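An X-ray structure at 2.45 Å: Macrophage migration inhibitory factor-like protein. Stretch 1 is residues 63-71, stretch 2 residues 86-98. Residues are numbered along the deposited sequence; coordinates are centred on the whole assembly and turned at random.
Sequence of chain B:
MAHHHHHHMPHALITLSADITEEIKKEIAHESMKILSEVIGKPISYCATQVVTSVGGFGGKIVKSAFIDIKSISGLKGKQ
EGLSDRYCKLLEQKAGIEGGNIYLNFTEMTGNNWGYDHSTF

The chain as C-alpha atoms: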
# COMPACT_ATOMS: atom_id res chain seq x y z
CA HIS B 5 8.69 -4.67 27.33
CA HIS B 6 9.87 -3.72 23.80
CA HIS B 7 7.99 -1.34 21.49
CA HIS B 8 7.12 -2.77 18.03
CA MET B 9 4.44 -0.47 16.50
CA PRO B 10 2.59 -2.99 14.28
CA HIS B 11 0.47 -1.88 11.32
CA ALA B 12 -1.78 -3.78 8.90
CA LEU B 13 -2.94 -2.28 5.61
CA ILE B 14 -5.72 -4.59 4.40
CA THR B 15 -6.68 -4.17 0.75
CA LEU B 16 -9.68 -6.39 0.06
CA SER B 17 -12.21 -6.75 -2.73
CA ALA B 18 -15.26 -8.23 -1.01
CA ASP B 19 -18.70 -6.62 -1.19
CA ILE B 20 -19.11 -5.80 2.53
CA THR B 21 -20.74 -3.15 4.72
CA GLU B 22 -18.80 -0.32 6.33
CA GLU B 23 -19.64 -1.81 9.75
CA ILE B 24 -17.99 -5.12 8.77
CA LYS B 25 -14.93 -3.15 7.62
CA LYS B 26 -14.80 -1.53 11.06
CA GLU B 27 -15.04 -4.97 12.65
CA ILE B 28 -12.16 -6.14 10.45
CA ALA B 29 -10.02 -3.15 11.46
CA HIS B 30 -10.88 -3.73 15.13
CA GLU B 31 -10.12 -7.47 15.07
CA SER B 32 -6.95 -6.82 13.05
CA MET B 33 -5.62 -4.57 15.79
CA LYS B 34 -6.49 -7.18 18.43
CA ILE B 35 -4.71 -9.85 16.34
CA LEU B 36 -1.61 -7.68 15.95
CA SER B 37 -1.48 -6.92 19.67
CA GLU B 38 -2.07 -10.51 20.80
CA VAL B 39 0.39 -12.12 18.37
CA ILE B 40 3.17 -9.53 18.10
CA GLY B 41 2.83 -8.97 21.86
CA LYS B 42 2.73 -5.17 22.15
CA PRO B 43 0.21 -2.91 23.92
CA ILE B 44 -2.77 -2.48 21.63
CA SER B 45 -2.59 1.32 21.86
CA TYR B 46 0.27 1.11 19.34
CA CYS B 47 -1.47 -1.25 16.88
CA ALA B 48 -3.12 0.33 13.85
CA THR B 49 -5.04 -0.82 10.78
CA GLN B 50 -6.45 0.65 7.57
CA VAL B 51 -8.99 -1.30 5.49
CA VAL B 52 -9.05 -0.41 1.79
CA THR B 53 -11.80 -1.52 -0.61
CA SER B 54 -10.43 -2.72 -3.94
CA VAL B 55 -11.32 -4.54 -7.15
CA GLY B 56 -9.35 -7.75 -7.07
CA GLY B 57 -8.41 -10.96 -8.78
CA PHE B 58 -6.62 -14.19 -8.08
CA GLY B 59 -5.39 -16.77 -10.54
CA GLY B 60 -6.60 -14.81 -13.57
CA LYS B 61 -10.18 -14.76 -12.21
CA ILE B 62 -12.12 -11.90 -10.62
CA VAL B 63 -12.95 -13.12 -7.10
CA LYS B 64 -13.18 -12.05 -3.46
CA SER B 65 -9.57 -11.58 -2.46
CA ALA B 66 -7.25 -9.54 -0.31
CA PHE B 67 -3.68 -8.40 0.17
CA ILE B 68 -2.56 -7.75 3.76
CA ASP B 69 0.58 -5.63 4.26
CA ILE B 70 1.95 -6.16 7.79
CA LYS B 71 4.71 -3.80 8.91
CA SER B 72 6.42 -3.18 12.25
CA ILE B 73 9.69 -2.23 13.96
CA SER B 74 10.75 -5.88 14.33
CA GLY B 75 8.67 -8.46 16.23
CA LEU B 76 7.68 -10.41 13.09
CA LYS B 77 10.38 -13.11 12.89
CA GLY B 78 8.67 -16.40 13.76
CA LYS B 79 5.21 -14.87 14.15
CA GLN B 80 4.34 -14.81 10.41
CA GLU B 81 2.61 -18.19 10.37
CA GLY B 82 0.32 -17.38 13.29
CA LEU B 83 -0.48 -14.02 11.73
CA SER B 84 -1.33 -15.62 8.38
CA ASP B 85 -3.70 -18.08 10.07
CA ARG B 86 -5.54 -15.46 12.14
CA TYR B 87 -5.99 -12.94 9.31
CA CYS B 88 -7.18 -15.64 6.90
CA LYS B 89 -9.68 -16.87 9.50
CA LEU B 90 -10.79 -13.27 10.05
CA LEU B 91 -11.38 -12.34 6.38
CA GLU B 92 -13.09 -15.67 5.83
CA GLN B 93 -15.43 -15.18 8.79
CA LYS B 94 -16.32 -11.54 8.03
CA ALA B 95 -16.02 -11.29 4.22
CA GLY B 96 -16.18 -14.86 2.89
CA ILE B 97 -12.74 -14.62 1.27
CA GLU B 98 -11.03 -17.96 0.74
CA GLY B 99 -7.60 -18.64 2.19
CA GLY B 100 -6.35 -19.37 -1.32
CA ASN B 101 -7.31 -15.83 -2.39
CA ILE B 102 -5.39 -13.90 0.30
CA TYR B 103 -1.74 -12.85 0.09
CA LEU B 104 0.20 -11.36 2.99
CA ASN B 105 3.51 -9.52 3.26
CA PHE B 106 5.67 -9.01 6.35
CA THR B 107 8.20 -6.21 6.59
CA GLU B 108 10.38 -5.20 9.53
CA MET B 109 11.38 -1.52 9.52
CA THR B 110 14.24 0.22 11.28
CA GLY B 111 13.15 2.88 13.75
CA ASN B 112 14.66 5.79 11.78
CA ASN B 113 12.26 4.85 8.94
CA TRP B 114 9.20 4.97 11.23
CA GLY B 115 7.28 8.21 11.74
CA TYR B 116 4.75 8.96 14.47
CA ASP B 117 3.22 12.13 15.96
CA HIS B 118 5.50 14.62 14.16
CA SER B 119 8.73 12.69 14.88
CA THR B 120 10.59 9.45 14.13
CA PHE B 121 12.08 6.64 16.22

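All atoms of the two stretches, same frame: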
# COMPACT_ATOMS: atom_id res chain seq x y z
N VAL B 63 -12.38 -12.42 -8.25
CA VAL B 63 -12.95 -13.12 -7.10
C VAL B 63 -12.66 -12.34 -5.82
O VAL B 63 -11.77 -11.48 -5.78
CB VAL B 63 -12.40 -14.58 -7.05
CG1 VAL B 63 -10.92 -14.59 -6.69
CG2 VAL B 63 -13.22 -15.48 -6.12
N LYS B 64 -13.45 -12.62 -4.77
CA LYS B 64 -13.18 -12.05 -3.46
C LYS B 64 -11.76 -12.39 -3.05
O LYS B 64 -11.39 -13.57 -3.01
CB LYS B 64 -14.11 -12.63 -2.40
CG LYS B 64 -15.55 -12.30 -2.43
CD LYS B 64 -16.26 -13.44 -1.72
CE LYS B 64 -17.68 -13.09 -1.35
NZ LYS B 64 -18.42 -14.29 -0.87
N SER B 65 -10.98 -11.38 -2.71
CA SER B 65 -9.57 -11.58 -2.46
C SER B 65 -9.07 -10.44 -1.60
O SER B 65 -9.79 -9.48 -1.33
CB SER B 65 -8.77 -11.66 -3.78
OG SER B 65 -9.13 -10.61 -4.65
N ALA B 66 -7.83 -10.56 -1.17
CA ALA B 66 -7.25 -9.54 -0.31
C ALA B 66 -5.74 -9.59 -0.45
O ALA B 66 -5.17 -10.56 -0.94
CB ALA B 66 -7.66 -9.74 1.16
N PHE B 67 -5.12 -8.49 -0.03
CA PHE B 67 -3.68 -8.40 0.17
C PHE B 67 -3.48 -7.67 1.49
O PHE B 67 -4.03 -6.58 1.68
CB PHE B 67 -3.01 -7.66 -0.99
CG PHE B 67 -1.51 -7.61 -0.90
CD1 PHE B 67 -0.86 -6.49 -0.43
CD2 PHE B 67 -0.76 -8.70 -1.30
CE1 PHE B 67 0.52 -6.45 -0.34
CE2 PHE B 67 0.62 -8.68 -1.23
CZ PHE B 67 1.26 -7.55 -0.76
N ILE B 68 -2.70 -8.26 2.39
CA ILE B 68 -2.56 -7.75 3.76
C ILE B 68 -1.09 -7.42 3.97
O ILE B 68 -0.23 -8.31 3.96
CB ILE B 68 -3.05 -8.76 4.80
CG1 ILE B 68 -4.49 -9.18 4.48
CG2 ILE B 68 -3.00 -8.15 6.19
CD1 ILE B 68 -5.05 -10.28 5.38
N ASP B 69 -0.79 -6.14 4.15
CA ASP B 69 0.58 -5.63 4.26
C ASP B 69 0.86 -5.37 5.74
O ASP B 69 0.40 -4.37 6.30
CB ASP B 69 0.72 -4.36 3.43
CG ASP B 69 2.14 -4.10 2.99
OD1 ASP B 69 3.06 -4.83 3.41
OD2 ASP B 69 2.32 -3.13 2.23
N ILE B 70 1.62 -6.27 6.37
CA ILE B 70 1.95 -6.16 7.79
C ILE B 70 3.34 -5.56 7.93
O ILE B 70 4.31 -6.07 7.34
CB ILE B 70 1.91 -7.53 8.50
CG1 ILE B 70 0.58 -8.25 8.23
CG2 ILE B 70 2.21 -7.37 10.00
CD1 ILE B 70 -0.57 -7.67 8.96
N LYS B 71 3.45 -4.51 8.73
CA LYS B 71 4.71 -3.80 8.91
C LYS B 71 4.88 -3.45 10.39
O LYS B 71 3.90 -3.19 11.09
CB LYS B 71 4.77 -2.55 8.03
CG LYS B 71 4.90 -2.85 6.53
CD LYS B 71 4.99 -1.58 5.73
CE LYS B 71 6.03 -1.68 4.64
NZ LYS B 71 6.35 -0.35 4.06
N ARG B 86 -4.49 -16.26 11.51
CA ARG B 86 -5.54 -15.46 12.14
C ARG B 86 -6.20 -14.49 11.16
O ARG B 86 -7.41 -14.28 11.21
CB ARG B 86 -4.98 -14.74 13.37
CG ARG B 86 -4.57 -15.73 14.45
CD ARG B 86 -4.65 -15.15 15.83
NE ARG B 86 -6.01 -14.87 16.25
CZ ARG B 86 -6.32 -14.09 17.28
NH1 ARG B 86 -5.35 -13.54 17.99
NH2 ARG B 86 -7.59 -13.87 17.60
N TYR B 87 -5.41 -13.85 10.30
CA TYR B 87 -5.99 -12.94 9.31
C TYR B 87 -6.84 -13.69 8.28
O TYR B 87 -7.87 -13.18 7.83
CB TYR B 87 -4.89 -12.15 8.59
CG TYR B 87 -4.46 -10.93 9.35
CD1 TYR B 87 -5.31 -9.85 9.47
CD2 TYR B 87 -3.20 -10.85 9.93
CE1 TYR B 87 -4.93 -8.72 10.15
CE2 TYR B 87 -2.80 -9.72 10.61
CZ TYR B 87 -3.68 -8.66 10.73
OH TYR B 87 -3.32 -7.52 11.40
N CYS B 88 -6.39 -14.88 7.86
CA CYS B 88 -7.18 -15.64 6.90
C CYS B 88 -8.49 -16.11 7.53
O CYS B 88 -9.54 -16.10 6.88
CB CYS B 88 -6.37 -16.82 6.35
SG CYS B 88 -5.07 -16.31 5.19
N LYS B 89 -8.45 -16.49 8.81
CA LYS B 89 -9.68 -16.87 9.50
C LYS B 89 -10.59 -15.66 9.67
O LYS B 89 -11.82 -15.79 9.55
CB LYS B 89 -9.36 -17.51 10.85
N LEU B 90 -10.00 -14.49 9.89
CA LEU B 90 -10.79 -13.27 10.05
C LEU B 90 -11.50 -12.87 8.75
O LEU B 90 -12.71 -12.61 8.76
CB LEU B 90 -9.91 -12.13 10.57
CG LEU B 90 -10.66 -10.81 10.57
CD1 LEU B 90 -11.85 -10.97 11.49
CD2 LEU B 90 -9.80 -9.58 10.94
N LEU B 91 -10.75 -12.76 7.64
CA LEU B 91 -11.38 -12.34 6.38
C LEU B 91 -12.35 -13.39 5.86
O LEU B 91 -13.32 -13.05 5.18
CB LEU B 91 -10.32 -12.03 5.32
CG LEU B 91 -9.48 -10.80 5.64
CD1 LEU B 91 -8.76 -10.29 4.42
CD2 LEU B 91 -10.31 -9.70 6.28
N GLU B 92 -12.10 -14.66 6.16
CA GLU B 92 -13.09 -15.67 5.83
C GLU B 92 -14.37 -15.49 6.64
O GLU B 92 -15.48 -15.56 6.10
CB GLU B 92 -12.49 -17.06 6.05
CG GLU B 92 -13.31 -18.19 5.45
CD GLU B 92 -14.55 -18.51 6.26
OE1 GLU B 92 -14.46 -18.50 7.51
OE2 GLU B 92 -15.61 -18.75 5.64
N GLN B 93 -14.24 -15.24 7.95
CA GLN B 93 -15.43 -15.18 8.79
C GLN B 93 -16.26 -13.94 8.47
O GLN B 93 -17.50 -14.02 8.43
CB GLN B 93 -15.05 -15.17 10.27
CG GLN B 93 -16.20 -14.71 11.17
CD GLN B 93 -15.74 -14.06 12.46
OE1 GLN B 93 -14.72 -14.43 13.03
NE2 GLN B 93 -16.51 -13.07 12.92
N LYS B 94 -15.61 -12.80 8.22
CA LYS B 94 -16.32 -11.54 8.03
C LYS B 94 -16.63 -11.21 6.58
O LYS B 94 -17.62 -10.52 6.31
CB LYS B 94 -15.50 -10.37 8.62
CG LYS B 94 -15.10 -10.49 10.09
CD LYS B 94 -16.25 -10.20 11.05
CE LYS B 94 -15.72 -9.65 12.40
NZ LYS B 94 -16.76 -9.71 13.46
N ALA B 95 -15.84 -11.69 5.61
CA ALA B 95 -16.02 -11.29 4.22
C ALA B 95 -16.13 -12.46 3.25
O ALA B 95 -16.24 -12.23 2.04
CB ALA B 95 -14.88 -10.36 3.78
N GLY B 96 -16.05 -13.70 3.73
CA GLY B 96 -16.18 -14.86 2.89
C GLY B 96 -15.06 -15.07 1.90
O GLY B 96 -15.25 -15.75 0.89
N ILE B 97 -13.88 -14.50 2.17
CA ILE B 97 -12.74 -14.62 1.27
C ILE B 97 -12.00 -15.91 1.59
O ILE B 97 -11.73 -16.22 2.77
CB ILE B 97 -11.82 -13.39 1.40
CG1 ILE B 97 -12.63 -12.10 1.17
CG2 ILE B 97 -10.67 -13.48 0.44
CD1 ILE B 97 -11.82 -10.82 1.29
N GLU B 98 -11.71 -16.69 0.55
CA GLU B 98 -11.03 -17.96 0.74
C GLU B 98 -9.56 -17.75 1.10
O GLU B 98 -8.96 -16.72 0.77
CB GLU B 98 -11.16 -18.83 -0.50
CG GLU B 98 -12.57 -19.37 -0.71
CD GLU B 98 -12.73 -20.13 -2.03
OE1 GLU B 98 -11.78 -20.14 -2.84
OE2 GLU B 98 -13.80 -20.74 -2.24

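Strand 66-71 packs against helix 86-95, their axes 10.8 Å apart at closest approach and their N-to-C directions 141° apart, so the two run roughly antiparallel. No hydrogen bond crosses between the stretches; the contact, 432 Å² in all, is mostly apolar packing. V63 stays out of reach. K64 lies beside the loop that follows the helix, its CA 5.4 Å from I97 CA. Its extended side chain runs past the backbone there, K64 CD 3.6 Å from G96 O and K64 CE 3.8 Å from A95 O, a contact of methylenes with carbonyls. G96 leaves helical geometry with positive phi, which favours glycine, and I97 follows with its side chain against stretch 1: I97 CG2 is 3.5 Å from K64 O and I97 CD1 3.6 Å from S65 O. Within the loop before the strand, S65 OG donates to V63 O at 3.0 Å, while the CA-to-CB bond of S65 points away from the helix. In the strand, alternation sorts the residues. A66, I68 and I70 point toward the helix; F67 points away, and D69 and K71 are out of reach. The small side chain of A66 sits against L91 in the last turns of the helix and I97 in the loop beyond, A66 CB lying 3.5 Å from L91 CD1 and 4.3 Å from I97 CD1. I68 reaches between two residues one helical turn apart, with I68 CD1 3.8 Å from L91 CD1 and 3.7 Å from Y87 CB, while its CG2 lies over one face of the Y87 ring. I70 extends the same apolar surface, its CD1 3.4 Å from Y87 CE2. The antiparallel sense shows in this order: moving up the strand from A66 to I70, the partners step back along the helix from L91 to Y87. Y87 OH is hydrogen-bonded elsewhere in the structure, so the buried hydroxyl is satisfied.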